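Local structure of Udp-n-acetylglucosamine pyrophosphorylase (Trypanosoma brucei, 4BQH) at residues A36-Q41 against I223-R228; A302-K307 against R408-C413; S368-R373 against F404-F409. The protein probably catalyses the uridylyl transfer from UTP to N-acetyl-alpha-D-glucosamine 1-phosphate that yields UDP-N-acetylglucosamine and diphosphate, and is held here in complex with an inhibitor. All coordinates share one frame; numbering follows the deposited sequence. Where two conformers were deposited one is given.

Contact 1: A36-Q41 against I223-R228; sequences ASLTAQ and IIMENR
Leu-38, on helix 32-44, meets Met-225 and the backbone of Arg-228 through a single methyl, CD2. This is a helix set against the bulged edge strand of a small three-stranded antiparallel sheet: Glu-226 and Asn-227 both face Arg-230 on strand 230-234, which defines a classic beta bulge. The first shell is thin, with 106 Å² buried in all and no hydrogen bond between 36-41 and 223-228. CD2 of Leu-38 lies 4.2 Å from CE of Met-225, and the two side chains cross at about a right angle, so they meet through their ends and not along their lengths. Met-225 reaches that far because its chain folds twice, at chi2 (-62°) and again at chi3 (-72°), which brings the terminal methyl closer to the helix than its CB direction would suggest. Ile-231 touches both Leu-38 and Met-225, and Ala-26 and Leu-27 of helix 21-29 pack on Leu-38 as well, which accounts for the burial of this leucine in an otherwise marginal interface. Polar bonds beside this apolar point tie the helix to residues just past the bulge: Ser-37 OG is hydrogen-bonded to Gly-229 O, and Gln-41 OE1 accepts from Ile-231 N. The second neighbour of the Leu-38 methyl is a carbonyl oxygen, with CD2 standing 4.0 Å from Arg-228 O.

Contact 2: A302-K307 against R408-C413; sequences AHVVVK and RFVDEC
His-303 touches both Val-410 and Cys-413 and loses more surface here than any other residue of the two segments. Its CB comes first, 3.7 Å from CG2 of Val-410. With chi1 at -75° CG stands anti to the carbonyl carbon, and from there the imidazole turns one face to Cys-413. CB of Cys-413 sits over the centre of that face, 3.4 Å from the centroid of the His-303 ring and only 9° off its normal, a CH-pi contact. The near-equal distances to the ring atoms confirm the centring: the same CB is 3.5 Å from His-303 CD2 and 3.8 Å from His-303 ND1. Cys-413 SG lies above the same face but farther off, 4.3 Å from the ring centroid, a sulfur-aromatic contact. At the polar end, ND1 is hydrogen-bonded to Ser-363 OG and NE2 to Asp-414 OD1; two bonds on different ring nitrogens fix the rotation of the imidazole and hold its face against the cysteine.

The histidine immediately precedes strand 304-309 of the large mixed sheet of this GT-A-type nucleotidyltransferase, while 410-413 is 3-10 in form, in the connection between strands 394-400 and 423-427. That connection leads into the strand running parallel beside 304-309, and the backbones of His-303 and Val-304 both bond to Ala-422 just ahead of it.

Val-304 continues the apolar surface started by the histidine CB. Its CG2 is 3.7 Å from CG2 of Val-410, the methyl that also meets His-303. With CG1 of Val-410 at a chi1 of 65°, CG2 is left anti to the backbone N, from where it reaches both neighbours. Phe-366, Phe-407 and Phe-423 pack round Val-304.

Contact 3: S368-R373 against F404-F409; sequences SLAAER and FDLFRF
Ala-370 and Leu-406 mark the closest backbone approach, their CA atoms 6.1 Å apart, where helix 364-374 meets 404-409, part of the connection between strands 394-400 and 423-427. The small alanine permits this spacing: its CB lies 4.1 Å from Leu-406 CB, while CD1 of the leucine reaches on to 3.9 Å from Ala-370 O. Three residues on, the alkyl part of Arg-373 lies across a face of Phe-409. Arg-373 CB is 4.0 Å from the centroid of that ring and 8° off its normal, which makes a CH-pi contact, and CG follows at 3.9 Å from Phe-409 CD1. Arg-408 CG covers the opposite face, so the phenyl is held between the aliphatic chains of two arginines. The bend of Arg-373 at chi2 (-68°) carries its guanidinium off the ring; the two planes stand 84° apart, and NE forms a salt bridge with Glu-412. Leu-369 completes the contact, with CD2 at 3.9 Å from Phe-409 CB. No hydrogen bond joins the two segments. Phe-242 of helix 241-246 touches Ala-370, Ala-371 and Leu-406, and Ala-371 also belongs to the pocket of the bound inhibitor. Phe-366, from the first turn of helix 364-374, packs on Leu-406 and Phe-407, and strand 327-331 runs beside 404-409, with Val-330 touching Phe-404 and Lys-327 touching Arg-408.

In the fold
Contacts 2 and 3 share Arg-408 and Phe-409 and lie with centres 8 Å apart, joining one connection between strands to the large sheet and to helix 364-374 respectively. Side chains of the two touch directly, Val-306 on Phe-407 among them. Contact 2 is buried; contact 3 is partly buried, with arginine at its margin and the inhibitor pocket alongside. Contact 1, also partly buried, is peripheral, its centre 29 Å from that of the chain against 17 Å for the others, among N-terminal helices and a small sheet. None has a hydrogen bond across its segments; ring-face packing distinguishes contacts 2 and 3 from the sparser contact 1, where one leucine methyl meets a methionine methyl and a backbone carbonyl oxygen.

Contact 1: A36-Q41 against I223-R228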
loop_
_atom_site.group_PDB
_atom_site.type_symbol
_atom_site.label_atom_id
_atom_site.label_comp_id
_atom_site.label_asym_id
_atom_site.label_seq_id
_atom_site.Cartn_x
_atom_site.Cartn_y
_atom_site.Cartn_z
ATOM N N ALA A 36 10.352 -10.531 31.077
ATOM C CA ALA A 36 9.742 -11.311 30.004
ATOM C C ALA A 36 8.949 -10.466 29.001
ATOM O O ALA A 36 9.039 -10.695 27.788
ATOM C CB ALA A 36 8.884 -12.433 30.560
ATOM N N SER A 37 8.165 -9.499 29.469
ATOM C CA SER A 37 7.359 -8.736 28.501
ATOM C C SER A 37 8.255 -7.801 27.683
ATOM O O SER A 37 8.025 -7.613 26.490
ATOM C CB SER A 37 6.226 -7.956 29.170
ATOM O OG SER A 37 6.755 -7.037 30.088
ATOM N N LEU A 38 9.269 -7.223 28.328
ATOM C CA LEU A 38 10.215 -6.366 27.628
ATOM C C LEU A 38 10.981 -7.171 26.587
ATOM O O LEU A 38 11.206 -6.702 25.461
ATOM C CB LEU A 38 11.166 -5.724 28.636
ATOM C CG LEU A 38 11.815 -4.373 28.389
ATOM C CD1 LEU A 38 10.896 -3.391 27.663
ATOM C CD2 LEU A 38 12.214 -3.820 29.755
ATOM N N THR A 39 11.391 -8.385 26.968
ATOM C CA THR A 39 12.022 -9.319 26.034
ATOM C C THR A 39 11.116 -9.637 24.832
ATOM O O THR A 39 11.568 -9.577 23.669
ATOM C CB THR A 39 12.469 -10.618 26.763
ATOM O OG1 THR A 39 13.472 -10.305 27.750
ATOM C CG2 THR A 39 13.043 -11.610 25.776
ATOM N N ALA A 40 9.843 -9.958 25.091
ATOM C CA ALA A 40 8.930 -10.306 24.009
ATOM C C ALA A 40 8.782 -9.107 23.066
ATOM O O ALA A 40 8.792 -9.273 21.854
ATOM C CB ALA A 40 7.561 -10.721 24.537
ATOM N N GLN A 41 8.666 -7.911 23.641
ATOM C CA GLN A 41 8.471 -6.713 22.810
ATOM C C GLN A 41 9.684 -6.453 21.931
ATOM O O GLN A 41 9.542 -6.296 20.725
ATOM C CB GLN A 41 8.156 -5.488 23.651
ATOM C CG GLN A 41 7.931 -4.233 22.804
ATOM C CD GLN A 41 7.863 -2.957 23.632
ATOM O OE1 GLN A 41 8.381 -2.901 24.749
ATOM N NE2 GLN A 41 7.222 -1.916 23.077
ATOM N N ILE A 223 15.003 6.517 25.562
ATOM C CA ILE A 223 13.763 5.859 25.169
ATOM C C ILE A 223 12.778 5.964 26.332
ATOM O O ILE A 223 13.137 5.703 27.502
ATOM C CB ILE A 223 14.000 4.389 24.761
ATOM C CG1 ILE A 223 14.750 4.346 23.421
ATOM C CG2 ILE A 223 12.683 3.635 24.601
ATOM C CD1 ILE A 223 15.227 2.968 22.984
ATOM N N ILE A 224 11.546 6.352 26.014
ATOM C CA ILE A 224 10.512 6.469 27.028
ATOM C C ILE A 224 9.946 5.083 27.333
ATOM O O ILE A 224 9.786 4.263 26.435
ATOM C CB ILE A 224 9.396 7.415 26.559
ATOM C CG1 ILE A 224 9.941 8.844 26.387
ATOM C CG2 ILE A 224 8.205 7.386 27.536
ATOM C CD1 ILE A 224 9.073 9.744 25.523
ATOM N N MET A 225 9.678 4.820 28.617
ATOM C CA MET A 225 9.006 3.600 29.042
ATOM C C MET A 225 7.505 3.834 29.159
ATOM O O MET A 225 7.072 4.790 29.823
ATOM C CB MET A 225 9.558 3.131 30.409
ATOM C CG MET A 225 11.069 2.916 30.464
ATOM S SD MET A 225 11.582 1.623 29.319
ATOM C CE MET A 225 10.955 0.155 30.159
ATOM N N GLU A 226 6.712 2.990 28.500
ATOM C CA GLU A 226 5.264 3.008 28.695
ATOM C C GLU A 226 4.942 2.508 30.118
ATOM O O GLU A 226 4.077 3.062 30.823
ATOM C CB GLU A 226 4.572 2.140 27.656
ATOM C CG GLU A 226 3.051 2.233 27.698
ATOM C CD GLU A 226 2.367 1.539 26.532
ATOM O OE1 GLU A 226 3.056 0.990 25.642
ATOM O OE2 GLU A 226 1.120 1.551 26.505
ATOM N N ASN A 227 5.654 1.462 30.510
ATOM C CA ASN A 227 5.590 0.905 31.884
ATOM C C ASN A 227 6.852 0.086 32.130
ATOM O O ASN A 227 7.730 0.031 31.274
ATOM C CB ASN A 227 4.296 0.083 32.103
ATOM C CG ASN A 227 4.144 -1.070 31.125
ATOM O OD1 ASN A 227 4.942 -1.999 31.109
ATOM N ND2 ASN A 227 3.091 -1.025 30.324
ATOM N N ARG A 228 6.972 -0.557 33.293
ATOM C CA ARG A 228 8.216 -1.220 33.612
ATOM C C ARG A 228 8.506 -2.406 32.678
ATOM O O ARG A 228 9.649 -2.870 32.614
ATOM C CB ARG A 228 8.252 -1.617 35.102
ATOM C CG ARG A 228 8.401 -0.391 36.006
ATOM C CD ARG A 228 8.534 -0.793 37.451
ATOM N NE ARG A 228 9.736 -1.595 37.643
ATOM C CZ ARG A 228 10.149 -2.068 38.808
ATOM N NH1 ARG A 228 9.456 -1.839 39.948
ATOM N NH2 ARG A 228 11.253 -2.789 38.828
#

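Contact 2: A302-K307 against R408-C413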
loop_
_atom_site.group_PDB
_atom_site.type_symbol
_atom_site.label_atom_id
_atom_site.label_comp_id
_atom_site.label_asym_id
_atom_site.label_seq_id
_atom_site.Cartn_x
_atom_site.Cartn_y
_atom_site.Cartn_z
ATOM N N ALA A 302 11.823 1.561 -15.462
ATOM C CA ALA A 302 11.791 2.260 -14.179
ATOM C C ALA A 302 12.108 1.299 -13.033
ATOM O O ALA A 302 11.754 0.098 -13.089
ATOM C CB ALA A 302 10.427 2.893 -13.975
ATOM N N HIS A 303 12.805 1.815 -12.026
ATOM C CA HIS A 303 12.998 1.100 -10.756
ATOM C C HIS A 303 11.960 1.512 -9.722
ATOM O O HIS A 303 11.653 0.763 -8.798
ATOM C CB HIS A 303 14.409 1.331 -10.240
ATOM C CG HIS A 303 15.451 0.537 -10.992
ATOM N ND1 HIS A 303 15.585 -0.808 -10.847
ATOM C CD2 HIS A 303 16.416 0.940 -11.923
ATOM C CE1 HIS A 303 16.582 -1.250 -11.660
ATOM N NE2 HIS A 303 17.105 -0.171 -12.307
ATOM N N VAL A 304 11.412 2.716 -9.876
ATOM C CA VAL A 304 10.278 3.178 -9.041
ATOM C C VAL A 304 9.254 3.862 -9.937
ATOM O O VAL A 304 9.624 4.764 -10.702
ATOM C CB VAL A 304 10.725 4.188 -7.959
ATOM C CG1 VAL A 304 9.488 4.802 -7.263
ATOM C CG2 VAL A 304 11.624 3.504 -6.938
ATOM N N VAL A 305 7.983 3.458 -9.831
ATOM C CA VAL A 305 6.884 4.234 -10.402
ATOM C C VAL A 305 5.941 4.569 -9.262
ATOM O O VAL A 305 5.613 3.687 -8.458
ATOM C CB VAL A 305 6.096 3.458 -11.484
ATOM C CG1 VAL A 305 5.090 4.381 -12.139
ATOM C CG2 VAL A 305 7.044 2.921 -12.558
ATOM N N VAL A 306 5.552 5.847 -9.163
ATOM C CA VAL A 306 4.555 6.248 -8.171
ATOM C C VAL A 306 3.255 6.627 -8.859
ATOM O O VAL A 306 3.243 7.243 -9.966
ATOM C CB VAL A 306 5.031 7.416 -7.272
ATOM C CG1 VAL A 306 6.315 7.004 -6.533
ATOM C CG2 VAL A 306 5.270 8.677 -8.098
ATOM N N LYS A 307 2.150 6.251 -8.221
ATOM C CA LYS A 307 0.865 6.791 -8.663
ATOM C C LYS A 307 0.531 8.048 -7.886
ATOM O O LYS A 307 0.728 8.115 -6.674
ATOM C CB LYS A 307 -0.267 5.786 -8.448
ATOM C CG LYS A 307 -0.380 4.795 -9.585
ATOM C CD LYS A 307 -1.603 3.916 -9.326
ATOM C CE LYS A 307 -1.792 2.942 -10.472
ATOM N NZ LYS A 307 -2.801 1.893 -10.113
ATOM N N ARG A 408 15.262 9.018 -3.433
ATOM C CA ARG A 408 16.497 9.731 -3.804
ATOM C C ARG A 408 17.617 8.781 -4.271
ATOM O O ARG A 408 18.553 9.220 -4.939
ATOM C CB ARG A 408 16.986 10.556 -2.613
ATOM C CG ARG A 408 17.430 9.712 -1.446
ATOM C CD ARG A 408 18.383 10.498 -0.568
ATOM N NE ARG A 408 17.704 11.066 0.571
ATOM C CZ ARG A 408 18.319 11.794 1.505
ATOM N NH1 ARG A 408 19.630 12.029 1.428
ATOM N NH2 ARG A 408 17.623 12.285 2.509
ATOM N N PHE A 409 17.508 7.493 -3.919
ATOM C CA PHE A 409 18.518 6.493 -4.280
ATOM C C PHE A 409 18.234 5.751 -5.573
ATOM O O PHE A 409 19.044 4.900 -5.985
ATOM C CB PHE A 409 18.711 5.481 -3.137
ATOM C CG PHE A 409 19.114 6.124 -1.849
ATOM C CD1 PHE A 409 20.372 6.721 -1.721
ATOM C CD2 PHE A 409 18.241 6.147 -0.769
ATOM C CE1 PHE A 409 20.747 7.331 -0.524
ATOM C CE2 PHE A 409 18.586 6.767 0.429
ATOM C CZ PHE A 409 19.861 7.349 0.554
ATOM N N VAL A 410 17.108 6.066 -6.220
ATOM C CA VAL A 410 16.604 5.228 -7.320
ATOM C C VAL A 410 17.596 5.026 -8.467
ATOM O O VAL A 410 17.699 3.926 -9.004
ATOM C CB VAL A 410 15.267 5.759 -7.863
ATOM C CG1 VAL A 410 15.454 7.139 -8.518
ATOM C CG2 VAL A 410 14.623 4.745 -8.812
ATOM N N ASP A 411 18.347 6.058 -8.829
ATOM C CA ASP A 411 19.208 5.887 -10.003
ATOM C C ASP A 411 20.499 5.139 -9.715
ATOM O O ASP A 411 21.231 4.761 -10.644
ATOM C CB ASP A 411 19.447 7.236 -10.684
ATOM C CG ASP A 411 18.180 7.749 -11.355
ATOM O OD1 ASP A 411 17.514 6.956 -12.048
ATOM O OD2 ASP A 411 17.845 8.930 -11.189
ATOM N N GLU A 412 20.773 4.902 -8.435
ATOM C CA GLU A 412 21.931 4.084 -8.050
ATOM C C GLU A 412 21.761 2.620 -8.452
ATOM O O GLU A 412 22.717 1.847 -8.410
ATOM C CB GLU A 412 22.182 4.212 -6.550
ATOM C CG GLU A 412 22.498 5.650 -6.181
ATOM C CD GLU A 412 22.785 5.832 -4.721
ATOM O OE1 GLU A 412 22.872 4.828 -4.001
ATOM O OE2 GLU A 412 22.933 6.994 -4.294
ATOM N N CYS A 413 20.549 2.251 -8.879
ATOM C CA CYS A 413 20.279 0.895 -9.325
ATOM C C CYS A 413 20.843 0.608 -10.717
ATOM O O CYS A 413 20.929 -0.553 -11.111
ATOM C CB CYS A 413 18.765 0.632 -9.360
ATOM S SG CYS A 413 17.983 0.703 -7.727
#

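Contact 3: S368-R373 against F404-F409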
loop_
_atom_site.group_PDB
_atom_site.type_symbol
_atom_site.label_atom_id
_atom_site.label_comp_id
_atom_site.label_asym_id
_atom_site.label_seq_id
_atom_site.Cartn_x
_atom_site.Cartn_y
_atom_site.Cartn_z
ATOM N N SER A 368 15.998 -4.057 -2.739
ATOM C CA SER A 368 17.292 -4.481 -2.191
ATOM C C SER A 368 18.226 -3.313 -1.885
ATOM O O SER A 368 18.814 -3.227 -0.809
ATOM C CB SER A 368 17.987 -5.417 -3.186
ATOM O OG SER A 368 17.223 -6.590 -3.384
ATOM N N LEU A 369 18.395 -2.419 -2.847
ATOM C CA LEU A 369 19.375 -1.356 -2.694
ATOM C C LEU A 369 18.885 -0.374 -1.641
ATOM O O LEU A 369 19.689 0.148 -0.864
ATOM C CB LEU A 369 19.585 -0.621 -4.035
ATOM C CG LEU A 369 20.653 0.495 -4.062
ATOM C CD1 LEU A 369 21.314 0.554 -5.434
ATOM C CD2 LEU A 369 20.025 1.853 -3.816
ATOM N N ALA A 370 17.585 -0.079 -1.663
ATOM C CA ALA A 370 17.005 0.883 -0.729
ATOM C C ALA A 370 17.182 0.355 0.672
ATOM O O ALA A 370 17.522 1.124 1.587
ATOM C CB ALA A 370 15.520 1.124 -1.015
ATOM N N ALA A 371 16.958 -0.943 0.854
ATOM C CA ALA A 371 17.152 -1.529 2.198
ATOM C C ALA A 371 18.593 -1.379 2.680
ATOM O O ALA A 371 18.817 -0.953 3.823
ATOM C CB ALA A 371 16.700 -2.977 2.248
ATOM N N GLU A 372 19.551 -1.658 1.795
ATOM C CA GLU A 372 20.977 -1.488 2.125
ATOM C C GLU A 372 21.266 -0.040 2.509
ATOM O O GLU A 372 21.874 0.218 3.555
ATOM C CB GLU A 372 21.866 -1.944 0.962
ATOM C CG GLU A 372 23.253 -2.411 1.404
ATOM C CD GLU A 372 23.851 -3.471 0.471
ATOM O OE1 GLU A 372 24.224 -3.097 -0.648
ATOM O OE2 GLU A 372 23.953 -4.672 0.866
ATOM N N ARG A 373 20.811 0.911 1.691
ATOM C CA ARG A 373 21.029 2.332 2.013
ATOM C C ARG A 373 20.350 2.732 3.305
ATOM O O ARG A 373 20.869 3.551 4.063
ATOM C CB ARG A 373 20.520 3.250 0.913
ATOM C CG ARG A 373 21.288 3.153 -0.399
ATOM C CD ARG A 373 22.739 3.690 -0.344
ATOM N NE ARG A 373 23.269 3.420 -1.664
ATOM C CZ ARG A 373 23.795 2.262 -2.059
ATOM N NH1 ARG A 373 24.012 1.264 -1.199
ATOM N NH2 ARG A 373 24.154 2.126 -3.324
ATOM N N PHE A 404 8.850 7.030 0.169
ATOM C CA PHE A 404 9.370 8.165 -0.622
ATOM C C PHE A 404 10.679 8.746 -0.107
ATOM O O PHE A 404 11.378 9.417 -0.846
ATOM C CB PHE A 404 8.331 9.289 -0.867
ATOM C CG PHE A 404 7.879 10.027 0.382
ATOM C CD1 PHE A 404 8.736 10.921 1.048
ATOM C CD2 PHE A 404 6.578 9.850 0.873
ATOM C CE1 PHE A 404 8.328 11.588 2.196
ATOM C CE2 PHE A 404 6.159 10.550 2.019
ATOM C CZ PHE A 404 7.029 11.419 2.669
ATOM N N ASP A 405 11.023 8.491 1.151
ATOM C CA ASP A 405 12.299 9.003 1.670
ATOM C C ASP A 405 13.473 8.309 0.984
ATOM O O ASP A 405 14.597 8.826 0.991
ATOM C CB ASP A 405 12.378 8.766 3.188
ATOM C CG ASP A 405 11.491 9.721 3.977
ATOM O OD1 ASP A 405 11.547 10.962 3.746
ATOM O OD2 ASP A 405 10.774 9.243 4.877
ATOM N N LEU A 406 13.220 7.123 0.423
ATOM C CA LEU A 406 14.292 6.374 -0.230
ATOM C C LEU A 406 14.357 6.589 -1.745
ATOM O O LEU A 406 15.267 6.053 -2.404
ATOM C CB LEU A 406 14.167 4.874 0.082
ATOM C CG LEU A 406 14.546 4.441 1.519
ATOM C CD1 LEU A 406 15.989 4.735 1.891
ATOM C CD2 LEU A 406 13.612 5.105 2.504
ATOM N N PHE A 407 13.415 7.333 -2.316
ATOM C CA PHE A 407 13.420 7.449 -3.778
ATOM C C PHE A 407 14.635 8.220 -4.299
ATOM O O PHE A 407 14.984 8.100 -5.470
ATOM C CB PHE A 407 12.136 8.093 -4.319
ATOM C CG PHE A 407 10.891 7.289 -4.042
ATOM C CD1 PHE A 407 10.959 5.929 -3.809
ATOM C CD2 PHE A 407 9.640 7.912 -4.086
ATOM C CE1 PHE A 407 9.791 5.189 -3.566
ATOM C CE2 PHE A 407 8.477 7.196 -3.838
ATOM C CZ PHE A 407 8.563 5.839 -3.573
ATOM N N ARG A 408 15.262 9.018 -3.433
ATOM C CA ARG A 408 16.497 9.731 -3.804
ATOM C C ARG A 408 17.617 8.781 -4.271
ATOM O O ARG A 408 18.553 9.220 -4.939
ATOM C CB ARG A 408 16.986 10.556 -2.613
ATOM C CG ARG A 408 17.430 9.712 -1.446
ATOM C CD ARG A 408 18.383 10.498 -0.568
ATOM N NE ARG A 408 17.704 11.066 0.571
ATOM C CZ ARG A 408 18.319 11.794 1.505
ATOM N NH1 ARG A 408 19.630 12.029 1.428
ATOM N NH2 ARG A 408 17.623 12.285 2.509
ATOM N N PHE A 409 17.508 7.493 -3.919
ATOM C CA PHE A 409 18.518 6.493 -4.280
ATOM C C PHE A 409 18.234 5.751 -5.573
ATOM O O PHE A 409 19.044 4.900 -5.985
ATOM C CB PHE A 409 18.711 5.481 -3.137
ATOM C CG PHE A 409 19.114 6.124 -1.849
ATOM C CD1 PHE A 409 20.372 6.721 -1.721
ATOM C CD2 PHE A 409 18.241 6.147 -0.769
ATOM C CE1 PHE A 409 20.747 7.331 -0.524
ATOM C CE2 PHE A 409 18.586 6.767 0.429
ATOM C CZ PHE A 409 19.861 7.349 0.554
#